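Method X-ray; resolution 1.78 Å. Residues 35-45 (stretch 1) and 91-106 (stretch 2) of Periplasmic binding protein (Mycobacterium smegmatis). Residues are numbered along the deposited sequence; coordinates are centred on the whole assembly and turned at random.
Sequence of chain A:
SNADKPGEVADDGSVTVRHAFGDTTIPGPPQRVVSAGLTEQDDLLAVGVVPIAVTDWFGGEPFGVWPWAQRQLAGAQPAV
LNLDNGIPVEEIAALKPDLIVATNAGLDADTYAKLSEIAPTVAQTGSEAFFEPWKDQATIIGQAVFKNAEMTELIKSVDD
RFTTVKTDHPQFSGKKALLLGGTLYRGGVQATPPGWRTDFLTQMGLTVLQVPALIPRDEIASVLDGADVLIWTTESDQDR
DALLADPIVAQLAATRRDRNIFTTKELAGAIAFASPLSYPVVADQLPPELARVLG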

# COMPACT_ATOMS: atom_id res chain seq x y z
N SER A 35 8.25 -13.26 -3.08
CA SER A 35 7.30 -12.31 -2.52
C SER A 35 5.90 -12.91 -2.62
O SER A 35 5.29 -12.96 -3.71
CB SER A 35 7.36 -10.98 -3.26
OG SER A 35 6.52 -10.02 -2.63
N ALA A 36 5.39 -13.37 -1.48
CA ALA A 36 4.15 -14.15 -1.44
C ALA A 36 2.90 -13.32 -1.08
O ALA A 36 1.77 -13.82 -1.16
CB ALA A 36 4.31 -15.32 -0.48
N GLY A 37 3.09 -12.05 -0.72
CA GLY A 37 1.97 -11.16 -0.42
C GLY A 37 1.73 -10.09 -1.47
O GLY A 37 2.37 -10.07 -2.51
N LEU A 38 0.84 -9.16 -1.15
CA LEU A 38 0.31 -8.23 -2.13
C LEU A 38 1.18 -7.01 -2.44
O LEU A 38 1.00 -6.40 -3.49
CB LEU A 38 -1.09 -7.77 -1.69
CG LEU A 38 -2.12 -8.90 -1.55
CD1 LEU A 38 -3.45 -8.39 -1.03
CD2 LEU A 38 -2.31 -9.62 -2.89
N THR A 39 2.10 -6.65 -1.54
CA THR A 39 2.87 -5.40 -1.70
C THR A 39 4.38 -5.50 -1.40
O THR A 39 5.11 -4.53 -1.62
CB THR A 39 2.28 -4.29 -0.80
OG1 THR A 39 2.28 -4.74 0.56
CG2 THR A 39 0.86 -3.92 -1.22
N GLU A 40 4.85 -6.65 -0.93
CA GLU A 40 6.22 -6.80 -0.43
C GLU A 40 7.30 -6.59 -1.49
O GLU A 40 8.45 -6.27 -1.14
CB GLU A 40 6.42 -8.18 0.23
CG GLU A 40 5.60 -8.39 1.49
CD GLU A 40 4.31 -9.13 1.25
OE1 GLU A 40 3.58 -8.73 0.34
OE2 GLU A 40 4.03 -10.11 1.99
N GLN A 41 6.94 -6.77 -2.76
CA GLN A 41 7.91 -6.58 -3.83
C GLN A 41 8.50 -5.17 -3.81
O GLN A 41 9.65 -5.00 -4.17
CB GLN A 41 7.34 -6.92 -5.21
CG GLN A 41 6.30 -5.97 -5.79
CD GLN A 41 4.88 -6.34 -5.43
OE1 GLN A 41 4.61 -6.92 -4.37
NE2 GLN A 41 3.95 -6.00 -6.31
N ASP A 42 7.72 -4.18 -3.39
CA ASP A 42 8.22 -2.80 -3.34
C ASP A 42 9.26 -2.63 -2.24
O ASP A 42 10.22 -1.89 -2.40
CB ASP A 42 7.08 -1.80 -3.14
CG ASP A 42 6.28 -1.55 -4.41
OD1 ASP A 42 6.42 -2.29 -5.42
OD2 ASP A 42 5.48 -0.59 -4.39
N ASP A 43 9.09 -3.32 -1.11
CA ASP A 43 10.10 -3.25 -0.04
C ASP A 43 11.39 -3.90 -0.53
O ASP A 43 12.47 -3.33 -0.38
CB ASP A 43 9.61 -3.95 1.23
CG ASP A 43 8.33 -3.35 1.77
OD1 ASP A 43 8.37 -2.26 2.40
OD2 ASP A 43 7.27 -3.99 1.59
N LEU A 44 11.27 -5.08 -1.14
CA LEU A 44 12.44 -5.81 -1.64
C LEU A 44 13.19 -5.01 -2.71
O LEU A 44 14.40 -4.78 -2.62
CB LEU A 44 12.00 -7.18 -2.18
CG LEU A 44 11.52 -8.11 -1.05
CD1 LEU A 44 10.70 -9.29 -1.57
CD2 LEU A 44 12.71 -8.62 -0.23
N LEU A 45 12.45 -4.54 -3.71
CA LEU A 45 13.04 -3.79 -4.82
C LEU A 45 13.65 -2.46 -4.37
O LEU A 45 14.66 -2.04 -4.93
CB LEU A 45 12.00 -3.56 -5.92
CG LEU A 45 11.61 -4.83 -6.70
CD1 LEU A 45 10.41 -4.54 -7.59
CD2 LEU A 45 12.78 -5.35 -7.51
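Stretch 2 91-106: EIAALKPDLIVATNAG

Stretch 2 meets stretch 1 as a short parallel strand pairing that passes into a loop clasped by one buried glutamate, an example of how a carboxylate at a helix start can take up the free amides of a loop that follows a strand. After the helix that opens stretch 2, Lys96 is the first residue to leave helical phi/psi, with positive phi, and the chain then extends as a strand through Leu99, Ile100 and Val101. Val101 pairs in parallel with Ser35, their CA atoms 5.1 Å apart, and both side chains lie on the same face of the sheet. Ala36 N donates to Val101 O at 2.8 Å, while Ala36 CB packs 4.1 Å from Ile100 CG2 and 4.2 Å from Ile92 CD1.

Beyond the strand the register slips, Gly37 lying nearest Ala105, yet the hydrogen bonding continues: Leu38 N donates to Asn104 O at 2.9 Å, and Asn104 ND2 to Thr39 OG1 at 2.8 Å. Gly37 allows this closeness, since a CB there would clash with Asn104 O. The helix that follows runs with its N-to-C direction 129° from that of the strand, their axes 9.9 Å apart at closest approach. At the start of this helix, Glu40 OE2 accepts Asn104 N at 2.9 Å and, weakly, Thr103 N at 2.8 Å, so one carboxylate oxygen gathers two successive amides. Glu40 CG rests 3.6 Å from Val101 CG1; one turn on, Leu44 CD1 lies 4.3 Å from Val101 CG2.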

# COMPACT_ATOMS: atom_id res chain seq x y z
N GLU A 91 3.33 -24.20 -5.66
CA GLU A 91 4.05 -23.37 -6.63
C GLU A 91 5.32 -22.80 -6.01
O GLU A 91 6.39 -22.81 -6.62
CB GLU A 91 3.19 -22.22 -7.14
CG GLU A 91 1.92 -22.65 -7.86
CD GLU A 91 1.36 -21.60 -8.82
OE1 GLU A 91 2.14 -20.78 -9.36
OE2 GLU A 91 0.13 -21.61 -9.06
N ILE A 92 5.20 -22.30 -4.79
CA ILE A 92 6.34 -21.71 -4.10
C ILE A 92 7.45 -22.76 -3.87
O ILE A 92 8.61 -22.51 -4.18
CB ILE A 92 5.90 -21.00 -2.80
CG1 ILE A 92 5.04 -19.78 -3.17
CG2 ILE A 92 7.11 -20.57 -1.98
CD1 ILE A 92 4.20 -19.23 -2.04
N ALA A 93 7.08 -23.94 -3.37
CA ALA A 93 8.05 -25.03 -3.20
C ALA A 93 8.82 -25.32 -4.50
O ALA A 93 10.04 -25.51 -4.48
CB ALA A 93 7.35 -26.28 -2.69
N ALA A 94 8.11 -25.34 -5.62
CA ALA A 94 8.73 -25.60 -6.93
C ALA A 94 9.72 -24.51 -7.35
O ALA A 94 10.61 -24.76 -8.15
CB ALA A 94 7.66 -25.79 -7.99
N LEU A 95 9.56 -23.30 -6.82
CA LEU A 95 10.49 -22.21 -7.09
C LEU A 95 11.78 -22.28 -6.26
O LEU A 95 12.72 -21.51 -6.50
CB LEU A 95 9.79 -20.85 -6.90
CG LEU A 95 8.68 -20.56 -7.92
CD1 LEU A 95 7.73 -19.48 -7.42
CD2 LEU A 95 9.27 -20.18 -9.27
N LYS A 96 11.85 -23.19 -5.29
CA LYS A 96 13.08 -23.44 -4.54
C LYS A 96 13.68 -22.17 -3.93
O LYS A 96 14.85 -21.88 -4.11
CB LYS A 96 14.13 -24.12 -5.43
CG LYS A 96 13.70 -25.45 -6.01
CD LYS A 96 13.68 -26.53 -4.93
CE LYS A 96 13.32 -27.88 -5.51
NZ LYS A 96 13.13 -28.90 -4.44
N PRO A 97 12.86 -21.40 -3.22
CA PRO A 97 13.37 -20.15 -2.66
C PRO A 97 14.27 -20.42 -1.47
O PRO A 97 14.26 -21.54 -0.95
CB PRO A 97 12.10 -19.43 -2.21
CG PRO A 97 11.16 -20.53 -1.86
CD PRO A 97 11.49 -21.69 -2.75
N ASP A 98 15.06 -19.44 -1.07
CA ASP A 98 15.74 -19.50 0.23
C ASP A 98 15.18 -18.47 1.22
O ASP A 98 15.60 -18.42 2.37
CB ASP A 98 17.27 -19.39 0.08
CG ASP A 98 17.74 -18.07 -0.50
OD1 ASP A 98 16.90 -17.20 -0.85
OD2 ASP A 98 18.98 -17.89 -0.62
N LEU A 99 14.22 -17.66 0.77
CA LEU A 99 13.44 -16.79 1.67
C LEU A 99 12.06 -16.57 1.10
O LEU A 99 11.90 -16.27 -0.09
CB LEU A 99 14.13 -15.44 1.89
CG LEU A 99 13.45 -14.52 2.92
CD1 LEU A 99 13.59 -15.05 4.34
CD2 LEU A 99 14.02 -13.11 2.86
N ILE A 100 11.05 -16.70 1.95
CA ILE A 100 9.68 -16.43 1.57
C ILE A 100 9.18 -15.27 2.40
O ILE A 100 9.13 -15.35 3.63
CB ILE A 100 8.78 -17.67 1.79
CG1 ILE A 100 9.28 -18.85 0.94
CG2 ILE A 100 7.34 -17.35 1.41
CD1 ILE A 100 8.70 -20.18 1.35
N VAL A 101 8.82 -14.18 1.73
CA VAL A 101 8.28 -13.01 2.40
C VAL A 101 6.77 -13.02 2.27
O VAL A 101 6.22 -12.93 1.15
CB VAL A 101 8.88 -11.72 1.83
CG1 VAL A 101 8.33 -10.52 2.58
CG2 VAL A 101 10.40 -11.75 1.93
N ALA A 102 6.09 -13.13 3.41
CA ALA A 102 4.64 -13.22 3.45
C ALA A 102 4.05 -12.42 4.61
O ALA A 102 3.40 -12.96 5.50
CB ALA A 102 4.20 -14.67 3.51
N THR A 103 4.28 -11.11 4.58
CA THR A 103 3.79 -10.22 5.62
C THR A 103 2.40 -9.68 5.29
O THR A 103 1.67 -9.27 6.18
CB THR A 103 4.76 -9.03 5.84
OG1 THR A 103 4.87 -8.28 4.63
CG2 THR A 103 6.13 -9.52 6.24
N ASN A 104 2.03 -9.72 4.01
CA ASN A 104 0.78 -9.16 3.52
C ASN A 104 0.08 -10.17 2.60
O ASN A 104 -0.25 -9.86 1.45
CB ASN A 104 1.07 -7.85 2.77
CG ASN A 104 -0.18 -7.04 2.47
OD1 ASN A 104 -1.27 -7.31 2.98
ND2 ASN A 104 -0.02 -6.02 1.64
N ALA A 105 -0.12 -11.37 3.13
CA ALA A 105 -0.54 -12.53 2.35
C ALA A 105 -1.70 -13.33 2.99
O ALA A 105 -2.11 -14.36 2.45
CB ALA A 105 0.66 -13.44 2.14
N GLY A 106 -2.23 -12.85 4.12
CA GLY A 106 -3.28 -13.57 4.84
C GLY A 106 -2.77 -14.83 5.52
O GLY A 106 -3.53 -15.78 5.75